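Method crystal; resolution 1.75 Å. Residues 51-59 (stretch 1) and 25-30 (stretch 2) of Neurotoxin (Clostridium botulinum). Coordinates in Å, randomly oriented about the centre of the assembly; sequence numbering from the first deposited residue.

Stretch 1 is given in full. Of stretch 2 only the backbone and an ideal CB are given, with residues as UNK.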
# COMPACT_ATOMS: atom_id res chain seq x y z
N SER A 51 -12.73 3.84 7.69
CA SER A 51 -13.71 2.75 7.68
C SER A 51 -14.61 2.83 6.46
O SER A 51 -14.85 3.90 5.91
CB SER A 51 -14.56 2.77 8.94
OG SER A 51 -15.51 1.71 8.91
N ARG A 52 -15.10 1.66 6.04
CA ARG A 52 -16.00 1.56 4.90
C ARG A 52 -17.36 1.03 5.36
O ARG A 52 -18.28 0.88 4.56
CB ARG A 52 -15.41 0.63 3.84
CG ARG A 52 -14.19 1.21 3.13
CD ARG A 52 -14.58 2.44 2.33
NE ARG A 52 -15.60 2.11 1.34
CZ ARG A 52 -16.75 2.76 1.21
NH1 ARG A 52 -17.03 3.79 2.00
NH2 ARG A 52 -17.62 2.38 0.28
N ASN A 53 -17.47 0.73 6.65
CA ASN A 53 -18.71 0.21 7.21
C ASN A 53 -19.66 1.32 7.67
O ASN A 53 -19.23 2.29 8.29
CB ASN A 53 -18.42 -0.71 8.41
CG ASN A 53 -17.63 -1.94 8.02
OD1 ASN A 53 -18.03 -2.69 7.12
ND2 ASN A 53 -16.51 -2.16 8.69
N SER A 54 -20.94 1.17 7.36
CA SER A 54 -21.93 2.16 7.77
C SER A 54 -22.03 2.07 9.29
O SER A 54 -21.86 1.00 9.87
CB SER A 54 -23.28 1.85 7.13
OG SER A 54 -23.71 0.54 7.45
N ASN A 55 -22.31 3.20 9.94
CA ASN A 55 -22.41 3.23 11.40
C ASN A 55 -21.19 2.52 11.98
O ASN A 55 -21.32 1.58 12.77
CB ASN A 55 -23.68 2.50 11.87
CG ASN A 55 -24.93 3.03 11.20
OD1 ASN A 55 -25.26 4.21 11.31
ND2 ASN A 55 -25.64 2.16 10.49
N PRO A 56 -19.98 2.97 11.60
CA PRO A 56 -18.74 2.36 12.09
C PRO A 56 -18.53 2.40 13.60
O PRO A 56 -18.99 3.32 14.29
CB PRO A 56 -17.67 3.14 11.33
CG PRO A 56 -18.27 4.50 11.21
CD PRO A 56 -19.70 4.17 10.80
N ASN A 57 -17.82 1.40 14.10
CA ASN A 57 -17.51 1.27 15.51
C ASN A 57 -16.09 0.71 15.60
O ASN A 57 -15.80 -0.34 15.02
CB ASN A 57 -18.49 0.32 16.19
CG ASN A 57 -18.35 0.30 17.70
OD1 ASN A 57 -17.26 0.13 18.23
ND2 ASN A 57 -19.47 0.47 18.40
N LEU A 58 -15.21 1.40 16.32
CA LEU A 58 -13.83 0.95 16.45
C LEU A 58 -13.56 0.12 17.70
O LEU A 58 -12.41 -0.18 18.02
CB LEU A 58 -12.88 2.16 16.42
CG LEU A 58 -12.99 3.05 15.18
CD1 LEU A 58 -12.02 4.22 15.29
CD2 LEU A 58 -12.70 2.23 13.93
N ASN A 59 -14.63 -0.24 18.41
CA ASN A 59 -14.48 -1.04 19.62
C ASN A 59 -14.36 -2.52 19.28
O ASN A 59 -14.72 -2.94 18.17
CB ASN A 59 -15.68 -0.82 20.55
CG ASN A 59 -15.67 0.56 21.18
OD1 ASN A 59 -14.80 0.88 21.99
ND2 ASN A 59 -16.63 1.39 20.80
N UNK A 25 -15.10 11.03 0.24
CA UNK A 25 -16.43 10.45 0.08
C UNK A 25 -16.37 8.94 0.28
O UNK A 25 -17.18 8.20 -0.27
CB UNK A 25 -17.00 10.78 -1.30
N UNK A 26 -15.41 8.49 1.08
CA UNK A 26 -15.25 7.06 1.34
C UNK A 26 -15.06 6.70 2.81
O UNK A 26 -15.30 5.55 3.19
CB UNK A 26 -14.05 6.53 0.54
N UNK A 27 -14.65 7.66 3.63
CA UNK A 27 -14.42 7.38 5.05
C UNK A 27 -15.69 7.57 5.87
O UNK A 27 -16.07 8.71 6.18
CB UNK A 27 -13.31 8.28 5.60
N UNK A 28 -16.33 6.47 6.24
CA UNK A 28 -17.57 6.54 7.02
C UNK A 28 -17.35 7.10 8.43
O UNK A 28 -18.31 7.42 9.13
CB UNK A 28 -18.20 5.15 7.11
N UNK A 29 -16.09 7.21 8.84
CA UNK A 29 -15.77 7.75 10.15
C UNK A 29 -15.64 9.27 10.11
O UNK A 29 -15.66 9.93 11.15
CB UNK A 29 -14.48 7.12 10.68
N UNK A 30 -15.51 9.83 8.91
CA UNK A 30 -15.35 11.27 8.76
C UNK A 30 -16.65 12.01 8.47
O UNK A 30 -17.37 11.68 7.53
CB UNK A 30 -14.35 11.56 7.64

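Position 25 has little to read: its CA-to-CB bond points away, nothing of stretch 1 lies within 5.5 Å of the ideal CB, and its phi/psi of 62/28 is a left-handed conformation that glycine and asparagine adopt most easily. Many residues would fit. The deposited residue is His25, whose NE2 is hydrogen-bonded elsewhere in the structure.

At 26 the CB points sideways, 4.3 Å from Arg52 NH1. The carbonyl is already engaged: Arg52 NH1 donates to the O of residue 26 at 2.7 Å. A side chain here would run beside the guanidinium, so an aliphatic or aromatic group could pack on it, and an acid could answer its charge. The residue is Leu26, and it takes the packing option: CD2 lies over one face of the guanidinium, 3.9 Å from Arg52 CZ, while the backbone supplies the acceptor.

Position 27 opens a type I turn that closes at 30, and its CB points away. Yet the backbone N of Ser51 is a donor facing this corner, and a short side chain carrying an acceptor could curl back to it; Asn or Asp would suit, both common at the start of such turns. Asn27 (chi1 t) does this with one atom, its OD1 accepting from Ser51 N at 3.1 Å and from the backbone N of position 29, also at 3.1 Å. It thus braces its own turn and ties it to stretch 1.

Position 28 faces stretch 1 directly. Its backbone N donates to Ser51 O at 3.0 Å, and its CB points toward stretch 1, 3.3 Å from Asn53 O and 4.1 Å from Pro56 CD. So tight a site calls for a small side chain, and the exposed carbonyl asks for a short donor: Ser or Thr. Thr28, chi1 p, sends OG1 to Asn53 O at 2.7 Å, a hydrogen bond that the hydroxyl donates. Its methyl also packs, with CG2 3.8 Å from Arg52 C.

At 29 the CB points sideways, but Pro56 CG is 4.6 Å away and Ser51 CB 4.7 Å, with the Leu58 methyls beyond. An aliphatic side chain of some length, such as Leu, Ile or Met, could reach this apolar patch. Leu29 does: CD2 meets Pro56 CG at 3.5 Å and CD1 meets Leu58 CD2 at 4.0 Å.

Position 30 is out of reach, and its N completes the turn by bonding to Asn27 O at 3.0 Å. Almost any residue would serve; the deposited one is Ala30.

Stretch 2 (25-30) HLNTLA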
# COMPACT_ATOMS: atom_id res chain seq x y z
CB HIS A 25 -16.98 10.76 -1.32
CG HIS A 25 -17.18 12.22 -1.57
ND1 HIS A 25 -18.07 12.99 -0.85
CD2 HIS A 25 -16.59 13.06 -2.45
CE1 HIS A 25 -18.02 14.24 -1.27
NE2 HIS A 25 -17.13 14.31 -2.25
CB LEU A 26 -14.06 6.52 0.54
CG LEU A 26 -14.23 6.44 -0.98
CD1 LEU A 26 -12.89 6.18 -1.64
CD2 LEU A 26 -15.23 5.33 -1.33
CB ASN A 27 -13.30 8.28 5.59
CG ASN A 27 -12.79 7.82 6.94
OD1 ASN A 27 -13.34 6.90 7.55
ND2 ASN A 27 -11.74 8.47 7.43
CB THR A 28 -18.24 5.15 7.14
OG1 THR A 28 -17.38 4.26 7.87
CG2 THR A 28 -18.51 4.58 5.77
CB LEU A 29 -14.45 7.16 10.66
CG LEU A 29 -14.45 5.71 11.16
CD1 LEU A 29 -13.02 5.21 11.30
CD2 LEU A 29 -15.17 5.64 12.50
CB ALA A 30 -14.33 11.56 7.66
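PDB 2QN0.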